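Local coordinates for protein Sam-dependent methyltransferases (Streptomyces davawensis, PDB 4D7K) that catalyses the S-adenosylmethionine-dependent double N-methylation of 8-amino-8-demethylriboflavin, the last two steps in making the antibiotic roseoflavin, at residues A27-A32 against R68-A73; A34-P39 against R64-A69; D40-G45 against A50-A55; A75-P80 against L86-D91; A158-G163 against G187-F192. One frame throughout, in Å; residues are numbered along the deposited sequence.

Contact 1: residues A27-A32 against R68-A73; sequences AFVLYA and RAAAGA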
# COMPACT_ATOMS: atom_id res chain seq x y z
N ALA A 27 -0.74 -3.55 4.25
CA ALA A 27 0.71 -3.62 4.13
C ALA A 27 1.39 -3.32 5.45
O ALA A 27 2.38 -3.96 5.82
CB ALA A 27 1.20 -2.67 3.05
N PHE A 28 0.85 -2.34 6.16
CA PHE A 28 1.40 -1.94 7.45
C PHE A 28 1.14 -3.00 8.50
O PHE A 28 1.98 -3.24 9.37
CB PHE A 28 0.82 -0.60 7.90
CG PHE A 28 1.47 0.58 7.25
CD1 PHE A 28 2.78 0.93 7.57
CD2 PHE A 28 0.78 1.36 6.34
CE1 PHE A 28 3.38 2.02 6.97
CE2 PHE A 28 1.37 2.46 5.75
CZ PHE A 28 2.68 2.79 6.06
N VAL A 29 -0.03 -3.63 8.42
CA VAL A 29 -0.40 -4.70 9.34
C VAL A 29 0.54 -5.90 9.21
O VAL A 29 0.97 -6.47 10.21
CB VAL A 29 -1.86 -5.15 9.09
CG1 VAL A 29 -2.12 -6.54 9.68
CG2 VAL A 29 -2.82 -4.13 9.67
N LEU A 30 0.86 -6.26 7.97
CA LEU A 30 1.73 -7.39 7.71
C LEU A 30 3.17 -7.09 8.14
O LEU A 30 3.91 -7.98 8.58
CB LEU A 30 1.68 -7.78 6.24
CG LEU A 30 0.31 -8.20 5.70
CD1 LEU A 30 0.36 -8.38 4.20
CD2 LEU A 30 -0.13 -9.48 6.37
N TYR A 31 3.57 -5.83 8.00
CA TYR A 31 4.89 -5.38 8.44
C TYR A 31 5.02 -5.55 9.96
O TYR A 31 5.97 -6.17 10.44
CB TYR A 31 5.12 -3.91 8.05
CG TYR A 31 6.37 -3.30 8.66
CD1 TYR A 31 7.62 -3.57 8.14
CD2 TYR A 31 6.28 -2.46 9.77
CE1 TYR A 31 8.77 -3.01 8.69
CE2 TYR A 31 7.43 -1.90 10.33
CZ TYR A 31 8.66 -2.18 9.79
OH TYR A 31 9.79 -1.63 10.34
N ALA A 32 4.06 -5.02 10.70
CA ALA A 32 4.11 -5.04 12.15
C ALA A 32 4.06 -6.47 12.67
O ALA A 32 4.75 -6.82 13.63
CB ALA A 32 2.99 -4.21 12.74
N ARG A 68 -6.30 -9.19 15.36
CA ARG A 68 -7.61 -9.31 14.72
C ARG A 68 -7.59 -8.69 13.32
O ARG A 68 -8.25 -9.19 12.40
CB ARG A 68 -8.66 -8.65 15.60
CG ARG A 68 -10.07 -8.70 15.08
CD ARG A 68 -10.98 -7.96 16.03
NE ARG A 68 -11.01 -8.58 17.36
CZ ARG A 68 -11.11 -7.89 18.49
NH1 ARG A 68 -11.17 -6.57 18.47
NH2 ARG A 68 -11.14 -8.53 19.65
N ALA A 69 -6.81 -7.63 13.14
CA ALA A 69 -6.68 -6.98 11.82
C ALA A 69 -5.95 -7.90 10.86
O ALA A 69 -6.33 -8.03 9.70
CB ALA A 69 -5.96 -5.63 11.94
N ALA A 70 -4.89 -8.54 11.34
CA ALA A 70 -4.16 -9.53 10.55
C ALA A 70 -5.06 -10.71 10.16
O ALA A 70 -4.90 -11.31 9.09
CB ALA A 70 -2.95 -10.01 11.31
N ALA A 71 -6.02 -11.04 11.02
CA ALA A 71 -7.00 -12.07 10.71
C ALA A 71 -7.93 -11.60 9.58
O ALA A 71 -8.19 -12.35 8.63
CB ALA A 71 -7.81 -12.43 11.96
N GLY A 72 -8.41 -10.36 9.68
CA GLY A 72 -9.24 -9.78 8.64
C GLY A 72 -8.58 -9.79 7.28
O GLY A 72 -9.23 -9.96 6.25
N ALA A 73 -7.26 -9.62 7.27
CA ALA A 73 -6.49 -9.60 6.03
C ALA A 73 -6.07 -11.00 5.60
O ALA A 73 -5.31 -11.15 4.64
CB ALA A 73 -5.27 -8.72 6.19
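V29 on helix 13-35 and A70 on helix 60-72 bring the two backbones close, with V29 CA 6.2 Å from A70 CA. Helix 60-72 is running out here, and A73 is the first residue to leave helical angles. Both helices belong to the winged-helix-like dimerisation domain of this O-methyltransferase family, and the small residues of A69-A73 are consistent with so close an approach. One side chain does most of the work. V29 points across the gap and divides its two methyls between neighbouring alanines. CG1 lies anti to the backbone N (chi1 161°), which carries it over the main chain of the opposite helix, where V29 CG1 is 3.8 Å from A70 N. The same methyl touches A70 CB alongside, with 3.9 Å between V29 CG1 and A70 CB. The other branch, beside V29 N, meets the tip of A69, V29 CG2 standing 4.2 Å from A69 CB. No hydrogen bond crosses, and every touching residue is buried. The second subunit comes up to the same place: its L300 packs on V29 and its K296 on A69. The tightest touch between the segments is V29 CG1 on A70 CA, at 3.7 Å.

Contact 2: residues A34-P39 against R64-A69; sequences AKLHLP and RRLLRA
L36 and L38 sit on either side of H37, the positive-phi residue of the Schellman motif that closes helix 13-35, and both send their side chains onto L66 and L67 of helix 60-72, within the dimerisation domain. H37 forms the corner: H37 N bonds back to A34 O at 2.9 Å, and helix 38-41 starts right after it. The sharp turn lets two leucines, one from each side of the corner, reach the same helix, although its backbone stays 9.1 Å away between L38 CA and L67 CA. The gap is filled by leucine ends. L38 CD1 comes down on L67 CD2 at 3.5 Å, a tight methyl-methyl touch, and L36 CD1 rests on L66 CD2 at 3.9 Å. In both pairs the side chains meet at a slant. L66 swings CG anti to its own main-chain N (chi1 172°), whereas L67 keeps CG beside N (chi1 -69°). Past this pairing L67 also packs on L52, L76 and F84. R125 of the second subunit packs on L36, and R65, on the same helix as L66 and L67, forms a salt bridge with D299 of that subunit. Across the contact itself there is no hydrogen bond or charge pair: it rests on buried hydrocarbon surfaces fitting together, and so on shape and solvent exclusion.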
# COMPACT_ATOMS: atom_id res chain seq x y z
N ALA A 34 5.14 -9.16 11.09
CA ALA A 34 6.42 -9.78 10.82
C ALA A 34 7.52 -9.27 11.76
O ALA A 34 8.34 -10.06 12.23
CB ALA A 34 6.82 -9.57 9.37
N LYS A 35 7.53 -7.97 12.04
CA LYS A 35 8.56 -7.37 12.90
C LYS A 35 8.45 -7.88 14.33
O LYS A 35 9.44 -7.94 15.05
CB LYS A 35 8.47 -5.84 12.88
CG LYS A 35 8.73 -5.20 11.52
CD LYS A 35 10.10 -5.53 10.97
CE LYS A 35 11.20 -4.87 11.79
NZ LYS A 35 12.52 -5.06 11.14
N LEU A 36 7.24 -8.23 14.75
CA LEU A 36 7.03 -8.75 16.08
C LEU A 36 7.30 -10.26 16.13
O LEU A 36 7.18 -10.88 17.18
CB LEU A 36 5.62 -8.45 16.56
CG LEU A 36 5.38 -6.99 16.94
CD1 LEU A 36 3.89 -6.72 17.07
CD2 LEU A 36 6.09 -6.68 18.25
N HIS A 37 7.65 -10.82 14.97
CA HIS A 37 7.93 -12.25 14.83
C HIS A 37 6.76 -13.12 15.28
O HIS A 37 6.95 -14.25 15.73
CB HIS A 37 9.21 -12.61 15.58
CG HIS A 37 10.46 -12.09 14.94
ND1 HIS A 37 11.13 -10.98 15.41
CD2 HIS A 37 11.13 -12.49 13.83
CE1 HIS A 37 12.17 -10.74 14.63
NE2 HIS A 37 12.19 -11.64 13.67
N LEU A 38 5.56 -12.57 15.15
CA LEU A 38 4.34 -13.32 15.44
C LEU A 38 4.18 -14.60 14.60
O LEU A 38 3.74 -15.61 15.14
CB LEU A 38 3.12 -12.42 15.24
CG LEU A 38 3.00 -11.31 16.29
CD1 LEU A 38 1.87 -10.35 15.97
CD2 LEU A 38 2.81 -11.92 17.66
N PRO A 39 4.55 -14.57 13.30
CA PRO A 39 4.42 -15.84 12.58
C PRO A 39 5.30 -16.93 13.16
O PRO A 39 4.88 -18.09 13.24
CB PRO A 39 4.88 -15.49 11.16
CG PRO A 39 4.69 -14.02 11.05
CD PRO A 39 5.00 -13.49 12.41
N ARG A 64 -4.32 -7.46 20.52
CA ARG A 64 -5.50 -8.18 20.05
C ARG A 64 -6.13 -7.50 18.84
O ARG A 64 -6.54 -8.16 17.89
CB ARG A 64 -6.54 -8.31 21.16
CG ARG A 64 -7.79 -9.08 20.73
CD ARG A 64 -8.82 -9.17 21.84
NE ARG A 64 -8.31 -9.88 23.01
CZ ARG A 64 -7.92 -9.27 24.13
NH1 ARG A 64 -8.00 -7.95 24.22
NH2 ARG A 64 -7.46 -9.98 25.15
N ARG A 65 -6.19 -6.17 18.89
CA ARG A 65 -6.72 -5.40 17.77
C ARG A 65 -5.82 -5.52 16.53
O ARG A 65 -6.32 -5.62 15.41
CB ARG A 65 -6.89 -3.93 18.18
CG ARG A 65 -7.88 -3.73 19.31
CD ARG A 65 -7.83 -2.32 19.85
NE ARG A 65 -8.16 -1.33 18.84
CZ ARG A 65 -8.02 -0.02 19.01
NH1 ARG A 65 -7.54 0.45 20.15
NH2 ARG A 65 -8.34 0.82 18.03
N LEU A 66 -4.51 -5.53 16.75
CA LEU A 66 -3.56 -5.76 15.67
C LEU A 66 -3.70 -7.18 15.10
O LEU A 66 -3.69 -7.38 13.89
CB LEU A 66 -2.13 -5.52 16.15
CG LEU A 66 -1.03 -5.92 15.17
CD1 LEU A 66 -1.08 -5.04 13.94
CD2 LEU A 66 0.35 -5.86 15.81
N LEU A 67 -3.80 -8.16 16.00
CA LEU A 67 -3.92 -9.56 15.59
C LEU A 67 -5.24 -9.81 14.87
O LEU A 67 -5.30 -10.57 13.90
CB LEU A 67 -3.81 -10.50 16.81
CG LEU A 67 -2.46 -10.60 17.51
CD1 LEU A 67 -2.61 -11.36 18.83
CD2 LEU A 67 -1.47 -11.30 16.61
N ARG A 68 -6.30 -9.19 15.36
CA ARG A 68 -7.61 -9.31 14.72
C ARG A 68 -7.59 -8.69 13.32
O ARG A 68 -8.25 -9.19 12.40
CB ARG A 68 -8.66 -8.65 15.60
CG ARG A 68 -10.07 -8.70 15.08
CD ARG A 68 -10.98 -7.96 16.03
NE ARG A 68 -11.01 -8.58 17.36
CZ ARG A 68 -11.11 -7.89 18.49
NH1 ARG A 68 -11.17 -6.57 18.47
NH2 ARG A 68 -11.14 -8.53 19.65
N ALA A 69 -6.81 -7.63 13.14
CA ALA A 69 -6.68 -6.98 11.82
C ALA A 69 -5.95 -7.90 10.86
O ALA A 69 -6.33 -8.03 9.70
CB ALA A 69 -5.96 -5.63 11.94

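Contact 3: residues D40-G45 against A50-A55; sequences DLLADG and ADLAAA
A55 N donates to D51 O at 2.9 Å, an ordinary helical bond that holds A55 in the last turn of helix 49-56, with its methyl facing L41. That methyl sits before the fork of the leucine: A55 CB is 4.1 Å from L41 CD1, and L41 CD2 lies almost as near. The fork is placed there by chi1 of -75°, which sets CG of L41 beside its main-chain N. This corner of the contact is exposed, and both residues also touch a neighbouring molecule in the crystal. Further in, L52 takes over. Its methyls are shared between two consecutive leucines: L52 CD2 meets the base of L41, 4.3 Å from L41 CB, while L52 CD1 meets L42 CD2, also at 4.3 Å. These spacings are easy rather than tight. The contact packs two short helices of the winged-helix-like dimerisation domain, 38-41 and 49-56, on one another across a brief connection that includes the small edge strand 47-48. The chain manages the reversal by leaving helical angles at L42 and entering a type I beta turn, closed by G45 N bonding to L42 O at 3.2 Å. At the start of the facing helix, D51 N donates to T48 OG1 of the strand before it, and D51 OD2 forms a salt bridge with R47. L52 O is hydrogen-bonded by T56 OG1. Beyond L41 and L42, L52 packs on L63 and L67 of helix 60-72.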
# COMPACT_ATOMS: atom_id res chain seq x y z
N ASP A 40 6.52 -16.56 13.56
CA ASP A 40 7.47 -17.50 14.11
C ASP A 40 7.03 -17.98 15.50
O ASP A 40 7.23 -19.14 15.87
CB ASP A 40 8.86 -16.86 14.17
CG ASP A 40 9.29 -16.29 12.83
OD1 ASP A 40 9.89 -17.03 12.02
OD2 ASP A 40 9.03 -15.09 12.57
N LEU A 41 6.41 -17.08 16.26
CA LEU A 41 5.87 -17.43 17.57
C LEU A 41 4.68 -18.39 17.44
O LEU A 41 4.37 -19.13 18.36
CB LEU A 41 5.46 -16.17 18.34
CG LEU A 41 6.55 -15.30 18.96
CD1 LEU A 41 5.96 -13.97 19.41
CD2 LEU A 41 7.21 -16.02 20.13
N LEU A 42 4.02 -18.36 16.29
CA LEU A 42 2.85 -19.20 16.07
C LEU A 42 3.18 -20.43 15.22
O LEU A 42 2.29 -21.19 14.84
CB LEU A 42 1.73 -18.39 15.40
CG LEU A 42 1.08 -17.28 16.23
CD1 LEU A 42 0.27 -16.34 15.33
CD2 LEU A 42 0.20 -17.88 17.30
N ALA A 43 4.47 -20.62 14.95
CA ALA A 43 4.92 -21.68 14.04
C ALA A 43 4.54 -23.08 14.48
O ALA A 43 4.45 -23.99 13.65
CB ALA A 43 6.43 -21.60 13.86
N ASP A 44 4.31 -23.28 15.77
CA ASP A 44 4.07 -24.62 16.29
C ASP A 44 2.65 -24.82 16.82
O ASP A 44 2.35 -25.86 17.41
CB ASP A 44 5.07 -24.95 17.40
CG ASP A 44 6.48 -25.13 16.88
OD1 ASP A 44 6.65 -25.22 15.64
OD2 ASP A 44 7.42 -25.19 17.70
N GLY A 45 1.77 -23.84 16.60
CA GLY A 45 0.39 -23.96 17.04
C GLY A 45 -0.16 -22.69 17.66
O GLY A 45 0.55 -21.71 17.81
N ALA A 50 -2.90 -13.17 25.63
CA ALA A 50 -2.09 -12.98 26.83
C ALA A 50 -0.68 -13.54 26.66
O ALA A 50 0.30 -12.89 27.04
CB ALA A 50 -2.77 -13.63 28.02
N ASP A 51 -0.58 -14.74 26.09
CA ASP A 51 0.73 -15.36 25.85
C ASP A 51 1.55 -14.53 24.87
O ASP A 51 2.74 -14.27 25.09
CB ASP A 51 0.56 -16.78 25.31
CG ASP A 51 0.05 -17.76 26.35
OD1 ASP A 51 0.19 -17.48 27.56
OD2 ASP A 51 -0.49 -18.81 25.95
N LEU A 52 0.92 -14.12 23.77
CA LEU A 52 1.60 -13.34 22.75
C LEU A 52 1.97 -11.96 23.29
O LEU A 52 2.98 -11.38 22.89
CB LEU A 52 0.72 -13.23 21.50
CG LEU A 52 0.46 -14.57 20.82
CD1 LEU A 52 -0.60 -14.46 19.74
CD2 LEU A 52 1.74 -15.14 20.25
N ALA A 53 1.17 -11.46 24.23
CA ALA A 53 1.46 -10.17 24.85
C ALA A 53 2.76 -10.23 25.66
O ALA A 53 3.60 -9.33 25.57
CB ALA A 53 0.31 -9.73 25.74
N ALA A 54 2.92 -11.29 26.44
CA ALA A 54 4.12 -11.48 27.26
C ALA A 54 5.32 -11.80 26.38
O ALA A 54 6.44 -11.37 26.66
CB ALA A 54 3.90 -12.58 28.29
N ALA A 55 5.08 -12.57 25.32
CA ALA A 55 6.14 -12.96 24.41
C ALA A 55 6.70 -11.79 23.60
O ALA A 55 7.86 -11.83 23.16
CB ALA A 55 5.64 -14.05 23.46

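Contact 4: residues A75-P80 against L86-D91; sequences ALREVP and LAPMGD
R77 reaches from strand 76-79 over the turn that follows strand 83-86, the two strands forming the antiparallel hairpin of the wing in this winged-helix-like domain. From CB the chain passes A87, with R77 CG 4.1 Å from A87 CB. It then bends at chi3 (-60°), bringing the guanidinium over the main chain of L86. There L86 O lies above one face of the group, 3.4 Å from R77 CZ, where the angles are too poor for a hydrogen bond. R77 NH1 comes obliquely to A87 CA and to the ring of P88, while NH2 finds its charge partner in E85. Beneath this, L76 and L86 form a non-hydrogen-bonded antiparallel pair whose side chains diverge, yet L76 CD2 still touches L86 CD2 at 4.1 Å. Past the pair, A75 CB meets the methyl of M89, A75 CB to M89 CE being 4.0 Å, and L30 of helix 13-35 packs on both residues. A75 O takes the one definite hydrogen bond across the segments, from A87 N at 3.1 Å (N-H...O 142°). The same oxygen receives a CA-H...O contact, G90 CA lying 3.2 Å from A75 O.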
# COMPACT_ATOMS: atom_id res chain seq x y z
N ALA A 75 -4.13 -13.24 7.10
CA ALA A 75 -2.77 -13.67 7.42
C ALA A 75 -2.77 -14.62 8.62
O ALA A 75 -1.99 -15.57 8.67
CB ALA A 75 -1.89 -12.46 7.69
N LEU A 76 -3.66 -14.36 9.58
CA LEU A 76 -3.86 -15.25 10.72
C LEU A 76 -5.30 -15.74 10.74
O LEU A 76 -6.11 -15.33 9.91
CB LEU A 76 -3.53 -14.53 12.03
CG LEU A 76 -2.18 -13.84 12.25
CD1 LEU A 76 -2.18 -13.14 13.60
CD2 LEU A 76 -1.03 -14.82 12.20
N ARG A 77 -5.61 -16.62 11.70
CA ARG A 77 -6.98 -17.05 11.95
C ARG A 77 -7.34 -16.84 13.42
O ARG A 77 -6.54 -17.16 14.30
CB ARG A 77 -7.18 -18.53 11.60
CG ARG A 77 -7.24 -18.84 10.13
CD ARG A 77 -7.75 -20.26 9.91
NE ARG A 77 -6.89 -21.26 10.54
CZ ARG A 77 -5.96 -21.94 9.89
NH1 ARG A 77 -5.78 -21.74 8.59
NH2 ARG A 77 -5.22 -22.84 10.52
N GLU A 78 -8.53 -16.31 13.68
CA GLU A 78 -9.02 -16.22 15.04
C GLU A 78 -9.44 -17.61 15.50
O GLU A 78 -10.02 -18.37 14.74
CB GLU A 78 -10.18 -15.24 15.15
CG GLU A 78 -9.78 -13.80 14.95
CD GLU A 78 -10.90 -12.84 15.28
OE1 GLU A 78 -11.20 -12.67 16.48
OE2 GLU A 78 -11.48 -12.25 14.34
N VAL A 79 -9.14 -17.94 16.76
CA VAL A 79 -9.34 -19.28 17.29
C VAL A 79 -9.90 -19.19 18.71
O VAL A 79 -9.43 -18.37 19.50
CB VAL A 79 -8.01 -20.08 17.26
CG1 VAL A 79 -7.96 -21.15 18.34
CG2 VAL A 79 -7.79 -20.68 15.87
N PRO A 80 -10.91 -20.03 19.03
CA PRO A 80 -11.61 -20.04 20.32
C PRO A 80 -10.71 -19.87 21.54
O PRO A 80 -9.59 -20.38 21.57
CB PRO A 80 -12.30 -21.42 20.34
CG PRO A 80 -11.86 -22.13 19.08
CD PRO A 80 -11.46 -21.05 18.13
N LEU A 86 -1.79 -19.56 12.49
CA LEU A 86 -1.36 -19.19 11.15
C LEU A 86 -2.35 -19.55 10.05
O LEU A 86 -2.77 -20.69 9.93
CB LEU A 86 -0.02 -19.86 10.84
CG LEU A 86 1.23 -19.27 11.50
CD1 LEU A 86 2.43 -20.14 11.21
CD2 LEU A 86 1.46 -17.84 11.02
N ALA A 87 -2.71 -18.56 9.24
CA ALA A 87 -3.36 -18.81 7.96
C ALA A 87 -2.24 -18.99 6.92
O ALA A 87 -1.10 -18.65 7.20
CB ALA A 87 -4.30 -17.65 7.58
N PRO A 88 -2.56 -19.53 5.73
CA PRO A 88 -1.51 -19.75 4.72
C PRO A 88 -0.62 -18.54 4.40
O PRO A 88 0.59 -18.71 4.25
CB PRO A 88 -2.32 -20.15 3.48
CG PRO A 88 -3.52 -20.85 4.04
CD PRO A 88 -3.85 -20.11 5.31
N MET A 89 -1.19 -17.34 4.32
CA MET A 89 -0.41 -16.17 3.95
C MET A 89 0.57 -15.78 5.06
O MET A 89 1.70 -15.36 4.79
CB MET A 89 -1.34 -14.99 3.62
CG MET A 89 -0.70 -13.89 2.80
SD MET A 89 -1.86 -12.63 2.24
CE MET A 89 -2.19 -11.78 3.78
N GLY A 90 0.14 -15.91 6.32
CA GLY A 90 1.01 -15.64 7.45
C GLY A 90 2.17 -16.62 7.54
O GLY A 90 3.26 -16.28 8.01
N ASP A 91 1.92 -17.85 7.09
CA ASP A 91 2.93 -18.90 7.09
C ASP A 91 4.15 -18.49 6.25
O ASP A 91 5.29 -18.80 6.60
CB ASP A 91 2.33 -20.21 6.58
CG ASP A 91 3.18 -21.42 6.92
OD1 ASP A 91 3.71 -21.49 8.05
OD2 ASP A 91 3.33 -22.31 6.06

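Contact 5: residues A158-G163 against G187-F192; sequences AMVEFG and GGRGQF
R189 from the loop and Q191 from the first turn of helix 191-199 both reach toward V160 on helix 149-165, meeting it at different slants. Q191 crosses the valine obliquely and R189 at about a right angle. The glutamine starts with CG anti to its main-chain N (chi1 -171°) and stays extended, which takes its amide to the helix backbone. Q191 NE2 donates to V160 O at 3.2 Å, and the bond is nearly straight (165°), with the donor tilted 18° from the carbonyl plane. Seen from the glutamine, V160 O lies close to the plane of its amide, so a well-directed N-H is used. The other end of the amide faces the helix without a hydrogen bond to it: Q191 OE1 is 4.2 Å from the bare CA of G163. V160 CG1 packs against both reaching side chains, 3.7 Å from Q191 NE2 and 3.9 Å from R189 NH2. The arginine runs extended from CG to NE, and the side chain also packs on S216 and F220 of helix 214-223. Behind these side chains, the backbone makes a type II' turn closed by G190 N on G187 O at 3.0 Å. G188 N is hydrogen-bonded to OD2 of D209, a residue predicted to bind S-adenosylmethionine. This is the glycine-rich loop between the first strand and the next helix of the Rossmann-like fold, characteristic of class I methyltransferases.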
# COMPACT_ATOMS: atom_id res chain seq x y z
N ALA A 158 14.50 -10.30 0.11
CA ALA A 158 13.60 -9.74 -0.88
C ALA A 158 14.06 -10.06 -2.31
O ALA A 158 13.26 -10.49 -3.14
CB ALA A 158 13.47 -8.24 -0.70
N MET A 159 15.35 -9.88 -2.57
CA MET A 159 15.93 -10.15 -3.89
C MET A 159 15.88 -11.63 -4.25
O MET A 159 15.70 -11.99 -5.42
CB MET A 159 17.39 -9.66 -3.95
CG MET A 159 17.55 -8.16 -3.87
SD MET A 159 16.65 -7.32 -5.19
CE MET A 159 15.38 -6.48 -4.25
N VAL A 160 16.06 -12.50 -3.26
CA VAL A 160 15.93 -13.94 -3.47
C VAL A 160 14.48 -14.27 -3.80
O VAL A 160 14.20 -15.08 -4.69
CB VAL A 160 16.39 -14.75 -2.24
CG1 VAL A 160 16.01 -16.23 -2.38
CG2 VAL A 160 17.90 -14.59 -2.04
N GLU A 161 13.55 -13.63 -3.09
CA GLU A 161 12.12 -13.88 -3.26
C GLU A 161 11.62 -13.45 -4.64
O GLU A 161 10.86 -14.18 -5.29
CB GLU A 161 11.33 -13.16 -2.16
CG GLU A 161 11.60 -13.73 -0.77
CD GLU A 161 11.32 -12.75 0.35
OE1 GLU A 161 10.80 -11.65 0.07
OE2 GLU A 161 11.60 -13.09 1.52
N PHE A 162 12.03 -12.27 -5.10
CA PHE A 162 11.68 -11.80 -6.44
C PHE A 162 12.24 -12.72 -7.51
O PHE A 162 11.61 -12.95 -8.54
CB PHE A 162 12.17 -10.37 -6.66
CG PHE A 162 11.41 -9.33 -5.88
CD1 PHE A 162 10.03 -9.35 -5.83
CD2 PHE A 162 12.08 -8.33 -5.19
CE1 PHE A 162 9.33 -8.39 -5.12
CE2 PHE A 162 11.38 -7.38 -4.47
CZ PHE A 162 10.01 -7.41 -4.44
N GLY A 163 13.44 -13.25 -7.27
CA GLY A 163 14.03 -14.20 -8.19
C GLY A 163 13.24 -15.49 -8.27
O GLY A 163 13.08 -16.07 -9.34
N GLY A 187 26.07 -13.79 -11.47
CA GLY A 187 24.97 -14.65 -11.09
C GLY A 187 24.81 -14.93 -9.61
O GLY A 187 24.09 -15.85 -9.23
N GLY A 188 25.48 -14.14 -8.77
CA GLY A 188 25.36 -14.26 -7.33
C GLY A 188 25.72 -15.63 -6.78
O GLY A 188 26.82 -16.13 -6.99
N ARG A 189 24.77 -16.24 -6.07
CA ARG A 189 24.99 -17.55 -5.47
C ARG A 189 24.69 -18.69 -6.45
O ARG A 189 24.98 -19.85 -6.17
CB ARG A 189 24.16 -17.71 -4.20
CG ARG A 189 22.66 -17.68 -4.43
CD ARG A 189 21.89 -17.99 -3.15
NE ARG A 189 20.52 -18.41 -3.42
CZ ARG A 189 19.67 -18.85 -2.50
NH1 ARG A 189 20.04 -18.93 -1.23
NH2 ARG A 189 18.44 -19.21 -2.85
N GLY A 190 24.09 -18.35 -7.59
CA GLY A 190 23.84 -19.32 -8.63
C GLY A 190 22.38 -19.70 -8.82
O GLY A 190 22.08 -20.71 -9.44
N GLN A 191 21.48 -18.88 -8.28
CA GLN A 191 20.05 -19.15 -8.29
C GLN A 191 19.50 -19.33 -9.71
O GLN A 191 18.89 -20.35 -10.02
CB GLN A 191 19.30 -18.02 -7.58
CG GLN A 191 17.82 -18.27 -7.34
CD GLN A 191 17.15 -17.11 -6.62
OE1 GLN A 191 17.56 -15.96 -6.76
NE2 GLN A 191 16.11 -17.41 -5.85
N PHE A 192 19.72 -18.33 -10.56
CA PHE A 192 19.25 -18.40 -11.94
C PHE A 192 19.89 -19.56 -12.70
O PHE A 192 19.20 -20.34 -13.35
CB PHE A 192 19.54 -17.09 -12.67
CG PHE A 192 19.21 -17.13 -14.13
CD1 PHE A 192 17.89 -17.08 -14.55
CD2 PHE A 192 20.21 -17.22 -15.09
CE1 PHE A 192 17.57 -17.12 -15.90
CE2 PHE A 192 19.89 -17.26 -16.43
CZ PHE A 192 18.58 -17.21 -16.84

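In the fold
Contacts 1 to 4 form one continuous body in the dimerisation domain. Contacts 1 and 2, their centres 7 Å apart, use neighbouring parts of helix 60-72, one against helix 13-35 and the other against its end and the start of helix 38-41. Contact 3 joins contact 2 through L67 CD1 on L52 CD1 (3.8 Å), and contact 4 closes the group: L76 CD1 lies 3.6 Å from L67 CD2, and L76 CD2 lies 3.7 Å from L42 CD1. Contacts 1, 2 and 4 also touch the second subunit, whereas 3 does not. Contact 5 stands apart, 27 to 31 Å from the others between centres, where helix 149-165 meets the glycine-rich loop. There the side chain of R189 is about 8 Å from that of D209.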